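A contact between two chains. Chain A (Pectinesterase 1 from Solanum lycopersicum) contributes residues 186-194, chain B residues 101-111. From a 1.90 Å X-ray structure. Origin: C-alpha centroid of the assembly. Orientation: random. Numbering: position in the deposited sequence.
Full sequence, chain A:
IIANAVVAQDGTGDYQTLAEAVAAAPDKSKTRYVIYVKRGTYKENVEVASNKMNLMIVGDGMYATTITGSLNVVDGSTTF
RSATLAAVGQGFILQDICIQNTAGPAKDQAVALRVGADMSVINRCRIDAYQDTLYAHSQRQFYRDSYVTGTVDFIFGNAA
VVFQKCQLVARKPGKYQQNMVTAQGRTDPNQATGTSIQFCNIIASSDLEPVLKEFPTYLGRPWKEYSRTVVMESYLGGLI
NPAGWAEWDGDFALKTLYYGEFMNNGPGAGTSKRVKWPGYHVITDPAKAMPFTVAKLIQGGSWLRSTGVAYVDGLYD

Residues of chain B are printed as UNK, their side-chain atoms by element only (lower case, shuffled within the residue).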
ATOM      1  N   ARG A 186       6.257  -5.473   3.550  1.00 10.73           N
ATOM      2  CA  ARG A 186       6.463  -6.633   2.682  1.00 11.15           C
ATOM      3  C   ARG A 186       6.801  -7.865   3.519  1.00 11.78           C
ATOM      4  O   ARG A 186       7.809  -7.899   4.217  1.00 10.72           O
ATOM      5  CB  ARG A 186       7.574  -6.399   1.647  1.00 10.47           C
ATOM      6  CG  ARG A 186       7.717  -7.556   0.654  1.00 10.99           C
ATOM      7  CD  ARG A 186       8.689  -7.320  -0.483  1.00 11.54           C
ATOM      8  NE  ARG A 186      10.069  -7.482  -0.027  1.00 12.35           N
ATOM      9  CZ  ARG A 186      11.092  -7.915  -0.763  1.00 14.56           C
ATOM     10  NH1 ARG A 186      10.941  -8.229  -2.038  1.00 15.91           N
ATOM     11  NH2 ARG A 186      12.294  -8.039  -0.206  1.00 14.66           N
ATOM     12  N   THR A 187       5.943  -8.871   3.410  1.00 13.36           N
ATOM     13  CA  THR A 187       5.973 -10.063   4.239  1.00 14.95           C
ATOM     14  C   THR A 187       6.799 -11.173   3.594  1.00 15.08           C
ATOM     15  O   THR A 187       7.292 -12.068   4.274  1.00 15.32           O
ATOM     16  CB  THR A 187       4.510 -10.528   4.429  1.00 15.48           C
ATOM     17  OG1 THR A 187       3.831  -9.595   5.292  1.00 18.54           O
ATOM     18  CG2 THR A 187       4.421 -11.844   5.151  1.00 17.80           C
ATOM     19  N   ASP A 188       6.952 -11.091   2.282  1.00 14.85           N
ATOM     20  CA  ASP A 188       7.340 -12.227   1.466  1.00 14.97           C
ATOM     21  C   ASP A 188       8.297 -11.715   0.380  1.00 14.85           C
ATOM     22  O   ASP A 188       7.982 -10.775  -0.326  1.00 14.42           O
ATOM     23  CB  ASP A 188       6.036 -12.801   0.909  1.00 15.60           C
ATOM     24  CG  ASP A 188       6.208 -13.963  -0.053  1.00 16.51           C
ATOM     25  OD1 ASP A 188       7.308 -14.275  -0.546  1.00 16.09           O
ATOM     26  OD2 ASP A 188       5.200 -14.621  -0.381  1.00 18.60           O
ATOM     27  N   PRO A 189       9.478 -12.319   0.271  1.00 14.55           N
ATOM     28  CA  PRO A 189      10.504 -11.851  -0.652  1.00 14.19           C
ATOM     29  C   PRO A 189      10.184 -12.094  -2.132  1.00 13.84           C
ATOM     30  O   PRO A 189      10.893 -11.568  -2.977  1.00 13.03           O
ATOM     31  CB  PRO A 189      11.724 -12.654  -0.230  1.00 14.91           C
ATOM     32  CG  PRO A 189      11.193 -13.875   0.312  1.00 14.65           C
ATOM     33  CD  PRO A 189       9.930 -13.501   1.019  1.00 15.33           C
ATOM     34  N   ASN A 190       9.141 -12.873  -2.428  1.00 13.49           N
ATOM     35  CA  ASN A 190       8.696 -13.094  -3.791  1.00 13.24           C
ATOM     36  C   ASN A 190       7.791 -11.956  -4.291  1.00 13.11           C
ATOM     37  O   ASN A 190       7.480 -11.888  -5.478  1.00 13.28           O
ATOM     38  CB  ASN A 190       7.958 -14.438  -3.931  1.00 13.58           C
ATOM     39  CG  ASN A 190       8.770 -15.631  -3.410  1.00 14.74           C
ATOM     40  OD1 ASN A 190       8.277 -16.436  -2.606  1.00 18.10           O
ATOM     41  ND2 ASN A 190       9.996 -15.752  -3.871  1.00 12.64           N
ATOM     42  N   GLN A 191       7.372 -11.077  -3.385  1.00 12.42           N
ATOM     43  CA  GLN A 191       6.551  -9.926  -3.725  1.00 12.29           C
ATOM     44  C   GLN A 191       7.419  -8.786  -4.279  1.00 11.82           C
ATOM     45  O   GLN A 191       8.394  -8.389  -3.650  1.00 11.48           O
ATOM     46  CB  GLN A 191       5.764  -9.427  -2.498  1.00 12.70           C
ATOM     47  CG  GLN A 191       4.705 -10.372  -1.932  1.00 12.34           C
ATOM     48  CD  GLN A 191       4.013  -9.795  -0.686  1.00 12.46           C
ATOM     49  OE1 GLN A 191       4.661  -9.524   0.338  1.00 17.65           O
ATOM     50  NE2 GLN A 191       2.713  -9.597  -0.776  1.00 11.09           N
ATOM     51  N   ALA A 192       7.052  -8.260  -5.444  1.00 11.16           N
ATOM     52  CA  ALA A 192       7.798  -7.145  -6.058  1.00 11.02           C
ATOM     53  C   ALA A 192       7.256  -5.789  -5.586  1.00 10.63           C
ATOM     54  O   ALA A 192       6.811  -4.936  -6.378  1.00 11.57           O
ATOM     55  CB  ALA A 192       7.773  -7.238  -7.555  1.00 11.06           C
ATOM     56  N   THR A 193       7.324  -5.584  -4.282  1.00 10.58           N
ATOM     57  CA  THR A 193       6.777  -4.391  -3.663  1.00  9.99           C
ATOM     58  C   THR A 193       7.852  -3.697  -2.864  1.00  9.98           C
ATOM     59  O   THR A 193       8.937  -4.239  -2.641  1.00 10.01           O
ATOM     60  CB  THR A 193       5.625  -4.765  -2.751  1.00 10.23           C
ATOM     61  OG1 THR A 193       6.058  -5.771  -1.828  1.00  9.09           O
ATOM     62  CG2 THR A 193       4.505  -5.423  -3.538  1.00  9.84           C
ATOM     63  N   GLY A 194       7.520  -2.501  -2.404  1.00  9.72           N
ATOM     64  CA  GLY A 194       8.417  -1.704  -1.596  1.00 10.14           C
ATOM     65  C   GLY A 194       8.138  -0.232  -1.753  1.00  9.93           C
ATOM     66  O   GLY A 194       7.394   0.184  -2.628  1.00 10.70           O
TER
ATOM     67  N   UNK B 101       1.340  -9.425 -13.083  1.00 11.48           N
ATOM     68  CA  UNK B 101       0.942 -10.660 -12.415  1.00 11.22           C
ATOM     69  C   UNK B 101       1.480 -10.671 -10.991  1.00 10.88           C
ATOM     70  O   UNK B 101       0.738 -10.966 -10.062  1.00 10.35           O
ATOM     71  c   UNK B 101       2.096 -14.264 -13.317  1.00 13.62           C
ATOM     72  c   UNK B 101      -0.038 -13.614 -12.222  1.00 11.97           C
ATOM     73  c   UNK B 101       1.400 -13.222 -12.466  1.00 11.42           C
ATOM     74  c   UNK B 101       1.450 -11.875 -13.181  1.00 11.89           C
ATOM     75  N   UNK B 102       2.752 -10.328 -10.815  1.00 10.33           N
ATOM     76  CA  UNK B 102       3.334 -10.322  -9.467  1.00 10.74           C
ATOM     77  C   UNK B 102       2.590  -9.337  -8.551  1.00 10.91           C
ATOM     78  O   UNK B 102       2.119  -9.705  -7.483  1.00 10.77           O
ATOM     79  c   UNK B 102       4.830 -10.013  -9.509  1.00 10.28           C
ATOM     80  n   UNK B 102       6.377 -11.118  -8.081  1.00  8.38           N
ATOM     81  c   UNK B 102       5.479 -10.169  -8.166  1.00 11.39           C
ATOM     82  o   UNK B 102       5.185  -9.428  -7.204  1.00 15.62           O
ATOM     83  N   UNK B 103       2.429  -8.107  -9.016  1.00 10.99           N
ATOM     84  CA  UNK B 103       1.747  -7.065  -8.254  1.00 11.10           C
ATOM     85  C   UNK B 103       0.338  -7.498  -7.805  1.00 11.41           C
ATOM     86  O   UNK B 103      -0.036  -7.288  -6.641  1.00 11.00           O
ATOM     87  c   UNK B 103       3.071  -5.213  -9.377  1.00 11.91           C
ATOM     88  c   UNK B 103       3.830  -4.769  -8.172  1.00 13.56           C
ATOM     89  c   UNK B 103       0.770  -4.727  -8.416  1.00 10.99           C
ATOM     90  c   UNK B 103       1.668  -5.773  -9.100  1.00 11.62           C
ATOM     91  N   UNK B 104      -0.435  -8.096  -8.705  1.00 10.84           N
ATOM     92  CA  UNK B 104      -1.801  -8.468  -8.368  1.00 11.57           C
ATOM     93  C   UNK B 104      -1.836  -9.683  -7.439  1.00 11.08           C
ATOM     94  O   UNK B 104      -2.657  -9.717  -6.527  1.00 11.56           O
ATOM     95  c   UNK B 104      -4.894  -5.799 -10.830  1.00 14.09           C
ATOM     96  c   UNK B 104      -2.205  -6.476 -10.730  1.00 13.69           C
ATOM     97  c   UNK B 104      -2.609  -5.280 -11.293  1.00 14.17           C
ATOM     98  c   UNK B 104      -2.662  -8.687  -9.607  1.00 11.92           C
ATOM     99  c   UNK B 104      -3.936  -4.949 -11.350  1.00 13.34           C
ATOM    100  c   UNK B 104      -4.479  -7.031 -10.249  1.00 13.50           C
ATOM    101  c   UNK B 104      -3.130  -7.384 -10.218  1.00 12.26           C
ATOM    102  o   UNK B 104      -4.279  -3.733 -11.912  1.00 16.36           O
ATOM    103  N   UNK B 105      -0.940 -10.646  -7.640  1.00 11.17           N
ATOM    104  CA  UNK B 105      -0.818 -11.759  -6.692  1.00 11.23           C
ATOM    105  C   UNK B 105      -0.318 -11.288  -5.329  1.00 10.82           C
ATOM    106  O   UNK B 105      -0.750 -11.816  -4.301  1.00 10.11           O
ATOM    107  c   UNK B 105       0.067 -12.887  -7.245  1.00 12.10           C
ATOM    108  N   UNK B 106       0.561 -10.283  -5.310  1.00 10.45           N
ATOM    109  CA  UNK B 106       1.031  -9.696  -4.063  1.00 10.27           C
ATOM    110  C   UNK B 106      -0.113  -9.017  -3.317  1.00  9.88           C
ATOM    111  O   UNK B 106      -0.213  -9.129  -2.090  1.00  8.63           O
ATOM    112  c   UNK B 106       2.154  -8.678  -4.307  1.00 10.61           C
ATOM    113  o   UNK B 106       3.343  -9.304  -4.731  1.00 11.59           O
ATOM    114  N   UNK B 107      -0.991  -8.337  -4.059  1.00  9.48           N
ATOM    115  CA  UNK B 107      -2.137  -7.661  -3.457  1.00 10.00           C
ATOM    116  C   UNK B 107      -3.122  -8.668  -2.871  1.00 10.07           C
ATOM    117  O   UNK B 107      -3.664  -8.458  -1.778  1.00 10.53           O
ATOM    118  c   UNK B 107      -2.854  -6.757  -4.484  1.00 10.22           C
ATOM    119  N   UNK B 108      -3.342  -9.764  -3.585  1.00 10.56           N
ATOM    120  CA  UNK B 108      -4.233 -10.828  -3.124  1.00 10.86           C
ATOM    121  C   UNK B 108      -3.712 -11.444  -1.831  1.00 10.72           C
ATOM    122  O   UNK B 108      -4.446 -11.562  -0.863  1.00 11.39           O
ATOM    123  c   UNK B 108      -4.366 -11.904  -4.186  1.00 11.63           C
ATOM    124  N   UNK B 109      -2.441 -11.824  -1.835  1.00 11.04           N
ATOM    125  CA  UNK B 109      -1.737 -12.290  -0.638  1.00 10.94           C
ATOM    126  C   UNK B 109      -2.010 -11.385   0.548  1.00 10.69           C
ATOM    127  O   UNK B 109      -2.295 -11.846   1.641  1.00 10.43           O
ATOM    128  c   UNK B 109       0.629 -12.813   0.190  1.00 10.33           C
ATOM    129  c   UNK B 109      -0.228 -12.340  -0.946  1.00 10.92           C
ATOM    130  c   UNK B 109       0.851 -12.012   1.301  1.00 11.74           C
ATOM    131  c   UNK B 109       2.244 -13.687   2.286  1.00 13.09           C
ATOM    132  c   UNK B 109       1.652 -12.444   2.346  1.00 12.90           C
ATOM    133  c   UNK B 109       1.239 -14.050   0.136  1.00 12.94           C
ATOM    134  c   UNK B 109       2.036 -14.495   1.185  1.00 13.79           C
ATOM    135  N   UNK B 110      -1.903 -10.084   0.325  1.00 11.12           N
ATOM    136  CA  UNK B 110      -2.052  -9.088   1.380  1.00 11.22           C
ATOM    137  C   UNK B 110      -3.491  -8.877   1.856  1.00 10.94           C
ATOM    138  O   UNK B 110      -3.710  -8.258   2.893  1.00 11.62           O
ATOM    139  c   UNK B 110       0.013  -7.695   0.901  1.00 12.23           C
ATOM    140  o   UNK B 110       0.677  -8.592   1.485  1.00 14.12           O
ATOM    141  c   UNK B 110      -1.503  -7.745   0.902  1.00 11.12           C
ATOM    142  o   UNK B 110       0.626  -6.757   0.365  1.00 13.58           O
ATOM    143  N   UNK B 111      -4.474  -9.317   1.091  1.00 11.09           N
ATOM    144  CA  UNK B 111      -5.841  -9.342   1.586  1.00 11.17           C
ATOM    145  C   UNK B 111      -5.958 -10.228   2.821  1.00 11.43           C
ATOM    146  O   UNK B 111      -6.569  -9.848   3.826  1.00 11.80           O
TER
HETATM  147  O   HOH W   1       2.928  -8.519   2.716  1.00 23.93           O

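Position 101 carries four carbons forked at the second, and none comes within 9 Å of chain A; it is Leu101(B). Position 102 has two carbons, the second bearing one oxygen and one nitrogen; the nitrogen faces the backbone oxygen of Asn190(A) and the oxygen faces the backbone nitrogen of Ala192(A). It is Asn102(B). Its amide reads the backbone of chain A twice: ND2 donates to Asn190(A) O at 2.9 Å, and Ala192(A) N donates to its OD1 at 2.8 Å, both nearly straight. A carboxylate could accept the second bond but not give the first.

Position 103 shows four carbons forked at the first, with one arm two carbons long, and the end of that arm lies against Ala192(A) O: Ile103(B). Its CB leaves sideways, yet the long arm reaches chain A, CD1 lying 3.5 Å from Ala192(A) O. At position 104, one carbon leads to a six-carbon ring bearing an oxygen, so this is Tyr104(B), out of reach of chain A. Position 105 has a single carbon and makes no contact; it is Ala105(B).

Position 106 has one carbon and one oxygen, unbranched, with the oxygen close to Gln191(A) CG, and is Ser106(B). Its CB packs 4.1 Å from Thr193(A) CG2, while OG approaches Gln191(A) CG at 3.3 Å. The small side chain lets the backbones come close, with Gln191(A) CA 5.5 Å from Ser106(B) CA.

Positions 107 and 108 carry one carbon each, and neither touches chain A; they are Ala107(B), pointing away, and Ala108(B), pointing sideways. Position 109 has one carbon and then a six-carbon ring without a heteroatom, set beside Thr187(A) and Asp188(A): Phe109(B). Thr187(A) CG2 meets the ring edge, 4.0 Å from CE2, and Asp188(A) OD2 lies 3.5 Å from CE1.

Position 110 has two carbons, the second carrying two oxygens, one of them facing Gln191(A) NE2, hence Asp110(B). OD1 accepts a hydrogen bond from Gln191(A) NE2 at 3.2 Å and one from water 1 at 2.6 Å; that water in turn accepts from Thr187(A) N at 3.1 Å. Position 111 has no side-chain atoms and is Gly111(B), remote from chain A.

The contact sets one side of a helix against a loop containing a type I turn from Asp188(A) to Gln191(A). Asn102(B) clasps the backbone where the chain leaves this turn. Gln191(A), with chi1 m and chi2 t, extends along the helix to Asp110(B), and its NE2 also makes a weak bond to Ser106(B) O at 3.2 Å. Polar anchors thus grip the loop near both ends of the contact, while Phe109(B) fills space beside Thr187(A) and Asp188(A).

Chain B, residues 101-111: LNIYASAAFDG
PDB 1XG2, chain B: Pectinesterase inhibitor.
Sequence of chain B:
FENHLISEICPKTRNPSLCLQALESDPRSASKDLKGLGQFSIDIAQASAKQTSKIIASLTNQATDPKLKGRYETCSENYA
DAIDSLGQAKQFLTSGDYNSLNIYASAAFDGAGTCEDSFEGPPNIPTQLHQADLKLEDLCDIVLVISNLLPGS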